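Long-range contacts in prolyl endopeptidase (Myxococcus xanthus, PDB 2BKL), which probably cleaves oligopeptides on the carboxyl side of proline, and more slowly of alanine, as a serine peptidase of the prolyl oligopeptidase family: residues Lys180-Glu185 and His207-Glu212; Thr448-Tyr453 and Asp507-Ala512; Ala541-Arg546 and Arg604-Leu609; Leu559-Arg564 and Pro595-Arg600. All coordinates share one frame; numbering follows the deposited sequence.

Contact 1 of 4, residues Lys180-Glu185 and His207-Glu212; sequences KGFYYE and HTLGTE
Phe182 and His207 face each other as an antiparallel hydrogen-bonded pair, tied by two backbone bonds. His207 N gives a nearly straight bond (172°) to Phe182 O at 2.9 Å, and Phe182 N returns one to His207 O. Two residues further out, past the non-hydrogen-bonded pair Gly181/Thr208, Leu209 N donates to Lys180 O at 2.8 Å. That same carbonyl accepts a second hydrogen bond from a water that also donates to Leu209 O, which links the start of the strand to the type II turn Thr208-Thr211.

The His207 side chain can be followed outward. His207 CB lies over one face of the Phe182 ring, offset toward the rim and 4.3 Å from the centroid, a CH-pi contact; the same CB meets Tyr184 CE1 at 3.7 Å. With CG anti to the backbone N (chi1 179°), the imidazole runs alongside Phe182 in the same direction, and His207 CD2 comes 4.0 Å from Phe182 CZ with the ring planes 56° apart. The two ring nitrogens at the tip are bonded elsewhere, ND1 to Asp216 and NE2 to Asp163, which fixes the rotation of the ring. Leu209 CD2 adds an apolar contact, 4.1 Å from Phe182 CE2.

Strands 181-186 and 203-208 are the two inner strands of a four-stranded antiparallel sheet, the blade architecture of the beta-propeller domain in prolyl oligopeptidases.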
# COMPACT_ATOMS: atom_id res chain seq x y z
N LYS A 180 -16.50 -18.59 18.94
CA LYS A 180 -17.94 -18.58 18.70
C LYS A 180 -18.40 -17.41 17.83
O LYS A 180 -19.56 -17.39 17.39
CB LYS A 180 -18.69 -18.57 20.03
CG LYS A 180 -18.55 -19.89 20.79
CD LYS A 180 -19.66 -20.16 21.78
CE LYS A 180 -19.54 -21.54 22.44
NZ LYS A 180 -19.42 -22.64 21.43
N GLY A 181 -17.50 -16.48 17.53
CA GLY A 181 -17.84 -15.33 16.70
C GLY A 181 -16.68 -14.36 16.67
O GLY A 181 -15.57 -14.62 17.20
N PHE A 182 -16.87 -13.24 16.00
CA PHE A 182 -15.79 -12.28 15.81
C PHE A 182 -16.30 -10.84 15.79
O PHE A 182 -17.45 -10.55 15.39
CB PHE A 182 -15.02 -12.59 14.54
CG PHE A 182 -15.88 -12.73 13.31
CD1 PHE A 182 -16.32 -11.59 12.60
CD2 PHE A 182 -16.20 -13.99 12.81
CE1 PHE A 182 -17.10 -11.74 11.45
CE2 PHE A 182 -16.98 -14.13 11.64
CZ PHE A 182 -17.41 -13.01 10.98
N TYR A 183 -15.45 -9.93 16.26
CA TYR A 183 -15.64 -8.49 16.08
C TYR A 183 -15.18 -8.09 14.70
O TYR A 183 -14.22 -8.63 14.17
CB TYR A 183 -14.80 -7.72 17.10
CG TYR A 183 -15.26 -7.90 18.54
CD1 TYR A 183 -16.26 -7.09 19.10
CD2 TYR A 183 -14.67 -8.85 19.37
CE1 TYR A 183 -16.65 -7.23 20.38
CE2 TYR A 183 -15.09 -9.01 20.66
CZ TYR A 183 -16.07 -8.19 21.17
OH TYR A 183 -16.51 -8.31 22.46
N TYR A 184 -15.85 -7.11 14.10
CA TYR A 184 -15.46 -6.66 12.77
C TYR A 184 -16.01 -5.27 12.49
O TYR A 184 -16.95 -4.80 13.13
CB TYR A 184 -15.91 -7.65 11.67
CG TYR A 184 -17.41 -7.70 11.51
CD1 TYR A 184 -18.23 -8.33 12.44
CD2 TYR A 184 -18.03 -7.01 10.49
CE1 TYR A 184 -19.63 -8.33 12.30
CE2 TYR A 184 -19.42 -7.01 10.35
CZ TYR A 184 -20.21 -7.65 11.27
OH TYR A 184 -21.58 -7.64 11.14
N GLU A 185 -15.41 -4.64 11.49
CA GLU A 185 -15.74 -3.30 11.01
C GLU A 185 -16.72 -3.45 9.86
O GLU A 185 -16.45 -4.16 8.89
CB GLU A 185 -14.49 -2.61 10.50
CG GLU A 185 -13.37 -2.42 11.51
CD GLU A 185 -12.66 -3.68 12.03
OE1 GLU A 185 -12.56 -4.70 11.35
OE2 GLU A 185 -12.19 -3.67 13.20
N HIS A 207 -20.31 -10.56 15.36
CA HIS A 207 -21.08 -11.59 14.69
C HIS A 207 -20.92 -12.90 15.45
O HIS A 207 -19.80 -13.40 15.62
CB HIS A 207 -20.64 -11.79 13.25
CG HIS A 207 -21.43 -12.87 12.58
ND1 HIS A 207 -22.80 -12.82 12.51
CD2 HIS A 207 -21.07 -14.06 12.06
CE1 HIS A 207 -23.25 -13.91 11.93
NE2 HIS A 207 -22.23 -14.69 11.64
N THR A 208 -22.03 -13.44 15.93
CA THR A 208 -22.04 -14.78 16.53
C THR A 208 -22.25 -15.81 15.41
O THR A 208 -23.21 -15.70 14.64
CB THR A 208 -23.16 -14.87 17.56
OG1 THR A 208 -22.91 -13.98 18.67
CG2 THR A 208 -23.24 -16.30 18.16
N LEU A 209 -21.36 -16.78 15.28
CA LEU A 209 -21.47 -17.77 14.22
C LEU A 209 -22.79 -18.49 14.32
O LEU A 209 -23.21 -18.88 15.43
CB LEU A 209 -20.37 -18.83 14.30
CG LEU A 209 -18.94 -18.48 13.93
CD1 LEU A 209 -18.10 -19.78 13.77
CD2 LEU A 209 -18.86 -17.66 12.66
N GLY A 210 -23.42 -18.70 13.18
CA GLY A 210 -24.65 -19.47 13.10
C GLY A 210 -25.90 -18.65 13.29
O GLY A 210 -26.98 -19.20 13.21
N THR A 211 -25.76 -17.34 13.47
CA THR A 211 -26.92 -16.47 13.63
C THR A 211 -26.98 -15.53 12.47
O THR A 211 -25.97 -15.29 11.80
CB THR A 211 -26.84 -15.66 14.93
OG1 THR A 211 -25.75 -14.74 14.86
CG2 THR A 211 -26.53 -16.56 16.11
N GLU A 212 -28.17 -14.97 12.25
CA GLU A 212 -28.36 -13.98 11.18
C GLU A 212 -27.57 -12.71 11.46
O GLU A 212 -27.65 -12.19 12.56
CB GLU A 212 -29.85 -13.60 11.06
CG GLU A 212 -30.73 -14.78 10.71
CD GLU A 212 -31.37 -15.45 11.93
OE1 GLU A 212 -30.79 -15.42 13.05
OE2 GLU A 212 -32.48 -16.02 11.77
O HOH W 1 -21.47 -19.34 17.57

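Contact 2 of 4, residues Thr448-Tyr453 and Asp507-Ala512; sequences TLLYGY and DDFHAA. With ZAH (N-[(benzyloxy)carbonyl]-L-alanyl-L-proline), chain C.
Leu450 and Phe509 both hold CG anti to the backbone N (chi1 166° and -158°), and these torsions send the two side chains toward each other, tip to tip, between a strand and a helix. This is helix-on-sheet packing in the alpha/beta-hydrolase domain: strand 448-451 and helix 507-512 run nearly antiparallel, at 162°, with axes 10.0 Å apart.

The branch point of the leucine makes the nearest approach, with Leu450 CG 3.6 Å from Phe509 CE1. Leu450 CD2 sits over one face of the Phe509 ring, offset toward the rim and 4.2 Å from the centroid, a CH-pi contact, and lies 4.0 Å from Ala512 CB. The edge of the phenyl ring is turned to the backbone, where Tyr451 C lies near the ring plane. Gly452 permits this closeness: a beta carbon at that position would fall about 2.9 Å from Phe509 CE1. Leu538 and Ala542 of helix 534-545 also touch the ring.

Beyond the strand the chain enters the ligand pocket, where the bound benzyloxycarbonyl-alanyl-proline lies. There Tyr453 OH donates a hydrogen bond to ZAH O2 at 2.7 Å, with O2 near the plane of the tyrosine ring.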
# COMPACT_ATOMS: atom_id res chain seq x y z
N THR A 448 17.01 4.73 -17.43
CA THR A 448 16.82 4.73 -15.99
C THR A 448 15.36 4.91 -15.66
O THR A 448 14.68 5.68 -16.30
CB THR A 448 17.67 5.88 -15.40
OG1 THR A 448 19.05 5.58 -15.65
CG2 THR A 448 17.53 6.03 -13.88
N LEU A 449 14.91 4.17 -14.66
CA LEU A 449 13.54 4.24 -14.17
C LEU A 449 13.61 4.62 -12.69
O LEU A 449 14.18 3.89 -11.89
CB LEU A 449 12.84 2.91 -14.34
CG LEU A 449 11.41 2.78 -13.84
CD1 LEU A 449 10.50 3.71 -14.53
CD2 LEU A 449 10.96 1.33 -14.07
N LEU A 450 13.02 5.74 -12.35
CA LEU A 450 13.06 6.33 -11.01
C LEU A 450 11.64 6.27 -10.43
O LEU A 450 10.69 6.79 -11.03
CB LEU A 450 13.55 7.79 -11.08
CG LEU A 450 13.34 8.66 -9.84
CD1 LEU A 450 14.10 8.09 -8.62
CD2 LEU A 450 13.72 10.07 -10.12
N TYR A 451 11.54 5.62 -9.29
CA TYR A 451 10.28 5.35 -8.61
C TYR A 451 10.22 6.09 -7.28
O TYR A 451 11.21 6.20 -6.54
CB TYR A 451 10.21 3.84 -8.35
CG TYR A 451 9.03 3.29 -7.60
CD1 TYR A 451 7.75 3.58 -8.00
CD2 TYR A 451 9.20 2.37 -6.57
CE1 TYR A 451 6.64 3.03 -7.35
CE2 TYR A 451 8.10 1.81 -5.92
CZ TYR A 451 6.83 2.20 -6.30
OH TYR A 451 5.67 1.70 -5.68
N GLY A 452 9.04 6.58 -6.95
CA GLY A 452 8.80 7.21 -5.67
C GLY A 452 7.33 7.17 -5.30
O GLY A 452 6.48 6.79 -6.10
N TYR A 453 7.04 7.53 -4.05
CA TYR A 453 5.67 7.61 -3.55
C TYR A 453 5.53 8.92 -2.79
O TYR A 453 5.05 9.89 -3.35
CB TYR A 453 5.33 6.39 -2.71
CG TYR A 453 3.89 6.30 -2.22
CD1 TYR A 453 2.88 5.88 -3.05
CD2 TYR A 453 3.56 6.59 -0.92
CE1 TYR A 453 1.58 5.74 -2.58
CE2 TYR A 453 2.25 6.48 -0.44
CZ TYR A 453 1.28 6.07 -1.28
OH TYR A 453 -0.01 5.94 -0.78
N ASP A 507 9.77 18.44 -4.71
CA ASP A 507 11.15 18.96 -4.76
C ASP A 507 12.20 17.87 -4.51
O ASP A 507 13.21 17.80 -5.20
CB ASP A 507 11.33 20.11 -3.81
CG ASP A 507 10.55 21.33 -4.19
OD1 ASP A 507 10.15 21.49 -5.37
OD2 ASP A 507 10.33 22.17 -3.32
N ASP A 508 11.94 16.98 -3.56
CA ASP A 508 12.82 15.84 -3.33
C ASP A 508 12.92 14.97 -4.56
O ASP A 508 13.98 14.46 -4.87
CB ASP A 508 12.34 14.99 -2.15
CG ASP A 508 12.45 15.67 -0.81
OD1 ASP A 508 13.06 16.77 -0.68
OD2 ASP A 508 11.89 15.14 0.17
N PHE A 509 11.82 14.79 -5.30
CA PHE A 509 11.85 13.92 -6.49
C PHE A 509 12.56 14.58 -7.65
O PHE A 509 13.35 13.92 -8.33
CB PHE A 509 10.41 13.57 -6.87
CG PHE A 509 10.26 12.31 -7.71
CD1 PHE A 509 10.72 11.09 -7.28
CD2 PHE A 509 9.63 12.37 -8.92
CE1 PHE A 509 10.52 9.94 -8.03
CE2 PHE A 509 9.42 11.21 -9.68
CZ PHE A 509 9.88 10.00 -9.22
N HIS A 510 12.28 15.87 -7.89
CA HIS A 510 13.04 16.57 -8.93
C HIS A 510 14.57 16.46 -8.64
O HIS A 510 15.36 16.26 -9.56
CB HIS A 510 12.72 18.03 -9.02
CG HIS A 510 11.30 18.36 -9.40
ND1 HIS A 510 10.70 17.87 -10.53
CD2 HIS A 510 10.42 19.22 -8.83
CE1 HIS A 510 9.49 18.40 -10.63
NE2 HIS A 510 9.28 19.20 -9.60
N ALA A 511 14.97 16.60 -7.38
CA ALA A 511 16.38 16.53 -7.01
C ALA A 511 16.95 15.14 -7.23
O ALA A 511 18.13 15.01 -7.56
CB ALA A 511 16.57 17.00 -5.58
N ALA A 512 16.16 14.08 -7.06
CA ALA A 512 16.62 12.72 -7.36
C ALA A 512 16.91 12.60 -8.86
O ALA A 512 17.94 12.03 -9.24
CB ALA A 512 15.59 11.70 -6.96
C1 ZAH C . -2.99 5.50 -3.09
O2 ZAH C . -1.83 6.20 -2.70
C3 ZAH C . -4.25 5.94 -2.31
C4 ZAH C . -4.59 7.41 -2.58
C5 ZAH C . -3.90 8.22 -1.49
C6 ZAH C . -3.69 7.30 -0.32
N7 ZAH C . -4.07 6.00 -0.84
C8 ZAH C . -4.14 4.91 -0.07
O9 ZAH C . -4.56 3.79 -0.63
C10 ZAH C . -4.04 4.99 1.47
C11 ZAH C . -2.54 4.95 1.74
N14 ZAH C . -4.66 3.86 2.11
C15 ZAH C . -5.97 3.75 2.19
O16 ZAH C . -6.76 4.70 1.77
O17 ZAH C . -6.51 2.57 2.79
C18 ZAH C . -7.95 2.46 2.69
C19 ZAH C . -8.45 1.06 3.08
C20 ZAH C . -8.30 0.62 4.40
C21 ZAH C . -8.73 -0.65 4.77
C22 ZAH C . -9.34 -1.47 3.81
C23 ZAH C . -9.52 -1.03 2.50
C24 ZAH C . -9.07 0.24 2.13

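Contact 3 of 4, residues Ala541-Arg546 and Arg604-Leu609; sequences AAMTQR and RYPALL
Helix 534-545, which starts at what is probably the nucleophile elbow (GxSxG) of this alpha/beta-hydrolase domain, packs by its C-terminal end against the segment leading into strand 607-613. Met543 carries the contact, touching Tyr605, Pro606 and Leu608. Its CG lies between the backbone N and the carbonyl carbon (chi1 79°), and after an extended second torsion the chain bends at chi3 (-78°), which turns the methyl back toward the loop while the sulfur stays over the strand.

Each level of the side chain then has its own neighbour. Near the backbone, Met543 CB meets Pro606 CG at 4.2 Å. Further out, Met543 SD lies 4.1 Å from Leu608 CD1, the two side chains crossing at about a right angle. At the tip, Met543 CE lies 4.1 Å from Tyr605 CB and equally close to Pro606 O. These separations describe ordinary van der Waals packing, buried on both sides.

The tyrosine meets the helix differently. Its ring presents an edge to the backbone, with Met543 O in the ring plane and 3.7 Å from Tyr605 CE1. At the far end a water donates to both Tyr605 OH and Thr544 O, the latter at 2.7 Å, bridging the phenol to the last turn of the helix. The hydroxyl is also hydrogen-bonded to Arg600 O, so a backbone carbonyl and a water both hold it.

Phe627 of helix 622-632 touches Met543, Thr544 and Leu608, covering the junction, while Ala607, pointing away from the helix, packs on helix 657-674 across the sheet.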
# COMPACT_ATOMS: atom_id res chain seq x y z
N ALA A 541 2.74 15.72 -10.90
CA ALA A 541 3.31 16.98 -10.43
C ALA A 541 4.70 17.18 -11.04
O ALA A 541 5.04 18.24 -11.52
CB ALA A 541 3.34 16.99 -8.91
N ALA A 542 5.48 16.11 -11.05
CA ALA A 542 6.85 16.21 -11.55
C ALA A 542 6.81 16.62 -13.03
O ALA A 542 7.55 17.51 -13.44
CB ALA A 542 7.58 14.91 -11.36
N MET A 543 5.94 15.98 -13.83
CA MET A 543 5.96 16.22 -15.28
C MET A 543 5.37 17.57 -15.64
O MET A 543 5.73 18.13 -16.66
CB MET A 543 5.30 15.09 -16.04
CG MET A 543 3.84 15.09 -16.08
SD MET A 543 3.16 13.87 -17.27
CE MET A 543 3.29 14.44 -18.68
N THR A 544 4.46 18.09 -14.81
CA THR A 544 3.89 19.41 -15.08
C THR A 544 4.78 20.54 -14.60
O THR A 544 4.77 21.64 -15.18
CB THR A 544 2.45 19.56 -14.51
OG1 THR A 544 2.40 19.18 -13.14
CG2 THR A 544 1.42 18.67 -15.26
N GLN A 545 5.54 20.31 -13.53
CA GLN A 545 6.46 21.33 -12.99
C GLN A 545 7.78 21.46 -13.74
O GLN A 545 8.24 22.58 -14.00
CB GLN A 545 6.75 21.05 -11.51
CG GLN A 545 5.51 21.23 -10.65
CD GLN A 545 5.75 21.06 -9.17
OE1 GLN A 545 6.81 20.61 -8.73
NE2 GLN A 545 4.74 21.42 -8.38
N ARG A 546 8.39 20.33 -14.06
CA ARG A 546 9.73 20.30 -14.63
C ARG A 546 9.80 19.25 -15.72
O ARG A 546 10.57 18.29 -15.63
CB ARG A 546 10.77 20.01 -13.56
CG ARG A 546 10.81 21.04 -12.45
CD ARG A 546 11.57 22.24 -12.77
NE ARG A 546 12.98 22.02 -13.09
CZ ARG A 546 13.98 21.73 -12.25
NH1 ARG A 546 13.82 21.56 -10.95
NH2 ARG A 546 15.21 21.61 -12.75
N ARG A 604 6.75 20.81 -24.61
CA ARG A 604 6.96 19.43 -24.99
C ARG A 604 7.06 18.61 -23.71
O ARG A 604 8.00 18.76 -22.92
CB ARG A 604 8.22 19.25 -25.85
CG ARG A 604 8.23 20.11 -27.13
CD ARG A 604 9.63 20.36 -27.73
NE ARG A 604 9.83 19.62 -28.97
CZ ARG A 604 10.21 18.34 -29.05
NH1 ARG A 604 10.46 17.63 -27.95
NH2 ARG A 604 10.35 17.77 -30.24
N TYR A 605 6.07 17.77 -23.50
CA TYR A 605 6.01 16.93 -22.32
C TYR A 605 6.76 15.64 -22.56
O TYR A 605 6.94 15.19 -23.69
CB TYR A 605 4.53 16.65 -21.93
CG TYR A 605 3.92 17.89 -21.30
CD1 TYR A 605 4.24 18.26 -20.00
CD2 TYR A 605 3.09 18.73 -22.04
CE1 TYR A 605 3.72 19.38 -19.45
CE2 TYR A 605 2.60 19.88 -21.50
CZ TYR A 605 2.91 20.22 -20.21
OH TYR A 605 2.48 21.40 -19.67
N PRO A 606 7.13 14.99 -21.48
CA PRO A 606 7.58 13.60 -21.58
C PRO A 606 6.49 12.73 -22.17
O PRO A 606 5.30 13.01 -22.00
CB PRO A 606 7.83 13.19 -20.12
CG PRO A 606 7.86 14.41 -19.34
CD PRO A 606 7.15 15.47 -20.09
N ALA A 607 6.87 11.64 -22.81
CA ALA A 607 5.91 10.60 -23.20
C ALA A 607 5.18 10.10 -21.95
O ALA A 607 5.81 9.97 -20.90
CB ALA A 607 6.63 9.46 -23.91
N LEU A 608 3.89 9.79 -22.06
CA LEU A 608 3.07 9.44 -20.93
C LEU A 608 2.32 8.15 -21.16
O LEU A 608 1.64 8.02 -22.18
CB LEU A 608 2.10 10.58 -20.64
CG LEU A 608 1.06 10.38 -19.57
CD1 LEU A 608 1.74 10.19 -18.21
CD2 LEU A 608 0.10 11.58 -19.51
N LEU A 609 2.45 7.20 -20.24
CA LEU A 609 1.61 6.00 -20.20
C LEU A 609 0.82 6.01 -18.89
O LEU A 609 1.39 5.95 -17.81
CB LEU A 609 2.46 4.73 -20.28
CG LEU A 609 1.75 3.38 -20.14
CD1 LEU A 609 0.64 3.23 -21.17
CD2 LEU A 609 2.73 2.21 -20.22
O HOH W 2 4.10 22.48 -17.61

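Contact 4 of 4, residues Leu559-Arg564 and Pro595-Arg600; sequences LLDMVR and PYHHVR
This is a loop-to-loop contact in the alpha/beta-hydrolase domain, joining the chain that leaves strand 552-556 to the short 3-10 turn that follows helix 584-593. It is mostly buried, and one backbone bond crosses it: Tyr596 N donates to Leu560 O at 3.0 Å. The bond is nearly straight at the hydrogen (167°), but the donor stands 39° out of the carbonyl plane, above it. Pro595 leans on the same carbonyl, its CD 3.2 Å from Leu560 O, while Leu560 CD2 packs on Pro595 CB with the side chains at about a right angle. Phe627 of helix 622-632 covers both residues.

Asp561 organises the other half. With CG anti to the backbone N, its carboxylate is carried to the Tyr596 and His597 side. OD1 takes two weak bonds from the backbone, Val563 N and Arg564 N, so it ties down its own loop. Asp561 OD2 forms a salt bridge with Lys626, and Tyr596 CD2 lies 3.8 Å from Asp561 OD2. The histidine is held from outside by Ser594, bonded to ND1, and Val563 CG2 rests 3.6 Å from His597 CE1. Leu559, at the start of this loop, lines the pocket of the bound alanyl-proline ligand.

Carboxylate and imidazole planes stand 80° apart, and Asp561 OD1 meets the ring edge in plane, 3.1 Å from His597 CE1; a water bridges the two side chains, donating to Asp561 OD2 and lying 2.9 Å from His597 NE2.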
# COMPACT_ATOMS: atom_id res chain seq x y z
N LEU A 559 -4.18 10.11 -8.44
CA LEU A 559 -4.87 11.36 -8.09
C LEU A 559 -4.21 12.49 -8.85
O LEU A 559 -2.99 12.65 -8.77
CB LEU A 559 -4.73 11.61 -6.58
CG LEU A 559 -5.49 10.65 -5.68
CD1 LEU A 559 -5.03 10.74 -4.24
CD2 LEU A 559 -7.00 10.89 -5.79
N LEU A 560 -5.00 13.30 -9.58
CA LEU A 560 -4.45 14.38 -10.41
C LEU A 560 -5.23 15.69 -10.38
O LEU A 560 -4.63 16.73 -10.60
CB LEU A 560 -4.20 13.92 -11.86
CG LEU A 560 -3.24 12.75 -12.02
CD1 LEU A 560 -3.36 12.07 -13.36
CD2 LEU A 560 -1.83 13.16 -11.78
N ASP A 561 -6.56 15.66 -10.17
CA ASP A 561 -7.33 16.89 -9.92
C ASP A 561 -7.47 17.03 -8.41
O ASP A 561 -8.32 16.38 -7.78
CB ASP A 561 -8.70 16.86 -10.61
CG ASP A 561 -9.51 18.09 -10.36
OD1 ASP A 561 -9.18 18.86 -9.41
OD2 ASP A 561 -10.52 18.36 -11.08
N MET A 562 -6.59 17.82 -7.82
CA MET A 562 -6.52 17.91 -6.36
C MET A 562 -7.48 18.95 -5.81
O MET A 562 -7.64 19.08 -4.62
CB MET A 562 -5.09 18.17 -5.90
CG MET A 562 -4.17 17.04 -6.28
SD MET A 562 -4.62 15.44 -5.57
CE MET A 562 -4.43 15.73 -3.88
N VAL A 563 -8.14 19.71 -6.70
CA VAL A 563 -9.19 20.63 -6.30
C VAL A 563 -10.50 19.87 -6.07
O VAL A 563 -11.34 20.30 -5.29
CB VAL A 563 -9.34 21.75 -7.36
CG1 VAL A 563 -10.51 22.66 -7.04
CG2 VAL A 563 -8.04 22.54 -7.46
N ARG A 564 -10.67 18.74 -6.76
CA ARG A 564 -11.92 17.99 -6.69
C ARG A 564 -11.79 16.55 -6.14
O ARG A 564 -12.77 15.83 -6.03
CB ARG A 564 -12.60 17.93 -8.05
CG ARG A 564 -13.05 19.28 -8.54
CD ARG A 564 -13.67 19.30 -9.91
NE ARG A 564 -14.84 18.46 -10.08
CZ ARG A 564 -16.08 18.78 -9.66
NH1 ARG A 564 -16.30 19.87 -8.93
NH2 ARG A 564 -17.08 17.95 -9.95
N PRO A 595 -1.94 18.61 -10.57
CA PRO A 595 -1.37 18.44 -11.92
C PRO A 595 -2.33 18.77 -13.06
O PRO A 595 -1.92 19.32 -14.07
CB PRO A 595 -0.94 16.96 -11.92
CG PRO A 595 -0.58 16.74 -10.49
CD PRO A 595 -1.63 17.46 -9.69
N TYR A 596 -3.60 18.41 -12.90
CA TYR A 596 -4.61 18.64 -13.93
C TYR A 596 -4.73 20.12 -14.28
O TYR A 596 -5.07 20.44 -15.41
CB TYR A 596 -5.94 18.10 -13.47
CG TYR A 596 -7.12 18.44 -14.34
CD1 TYR A 596 -7.21 17.98 -15.64
CD2 TYR A 596 -8.14 19.22 -13.86
CE1 TYR A 596 -8.29 18.28 -16.44
CE2 TYR A 596 -9.24 19.55 -14.67
CZ TYR A 596 -9.30 19.05 -15.94
OH TYR A 596 -10.44 19.37 -16.64
N HIS A 597 -4.43 21.00 -13.31
CA HIS A 597 -4.53 22.45 -13.50
C HIS A 597 -3.22 23.10 -13.90
O HIS A 597 -3.13 24.34 -13.96
CB HIS A 597 -5.08 23.10 -12.22
CG HIS A 597 -6.43 22.60 -11.87
ND1 HIS A 597 -6.63 21.57 -10.97
CD2 HIS A 597 -7.65 22.97 -12.31
CE1 HIS A 597 -7.92 21.32 -10.89
NE2 HIS A 597 -8.57 22.17 -11.69
N HIS A 598 -2.21 22.29 -14.20
CA HIS A 598 -0.89 22.81 -14.54
C HIS A 598 -0.29 22.23 -15.80
O HIS A 598 0.94 22.22 -15.99
CB HIS A 598 0.04 22.67 -13.34
CG HIS A 598 -0.31 23.62 -12.24
ND1 HIS A 598 0.15 24.92 -12.19
CD2 HIS A 598 -1.13 23.47 -11.17
CE1 HIS A 598 -0.36 25.52 -11.13
NE2 HIS A 598 -1.15 24.67 -10.50
N VAL A 599 -1.16 21.77 -16.70
CA VAL A 599 -0.71 21.34 -18.04
C VAL A 599 -0.59 22.60 -18.91
O VAL A 599 -1.54 22.98 -19.59
CB VAL A 599 -1.62 20.27 -18.64
CG1 VAL A 599 -1.11 19.80 -19.99
CG2 VAL A 599 -1.79 19.09 -17.68
N ARG A 600 0.53 23.29 -18.79
CA ARG A 600 0.74 24.54 -19.55
C ARG A 600 0.86 24.24 -21.04
O ARG A 600 1.40 23.22 -21.42
CB ARG A 600 1.99 25.24 -19.08
CG ARG A 600 1.91 25.78 -17.64
CD ARG A 600 3.23 26.34 -17.10
NE ARG A 600 4.36 25.69 -17.76
CZ ARG A 600 5.42 25.15 -17.17
NH1 ARG A 600 5.59 25.19 -15.84
NH2 ARG A 600 6.35 24.58 -17.94
O HOH W 3 -11.24 21.04 -11.40

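Contact 1 comes first along the chain and stands apart in the propeller domain, its centre 44 to 50 Å from those of the other three, which lie in the alpha/beta-hydrolase domain. Contacts 2 and 3 both reach the eight-stranded mixed sheet; their centres are 13 Å apart, and His510 NE2 joins helix 503-518 to Gln545 OE1 of helix 534-545. Contact 4 is nested within the chain loop closed by contact 3, their centres 12 Å apart, and Thr544 of contact 3 packs on His598 of contact 4. The segments of contacts 2 and 4 each also carry a pocket residue, Tyr453 and Leu559, which places both near the ligand site.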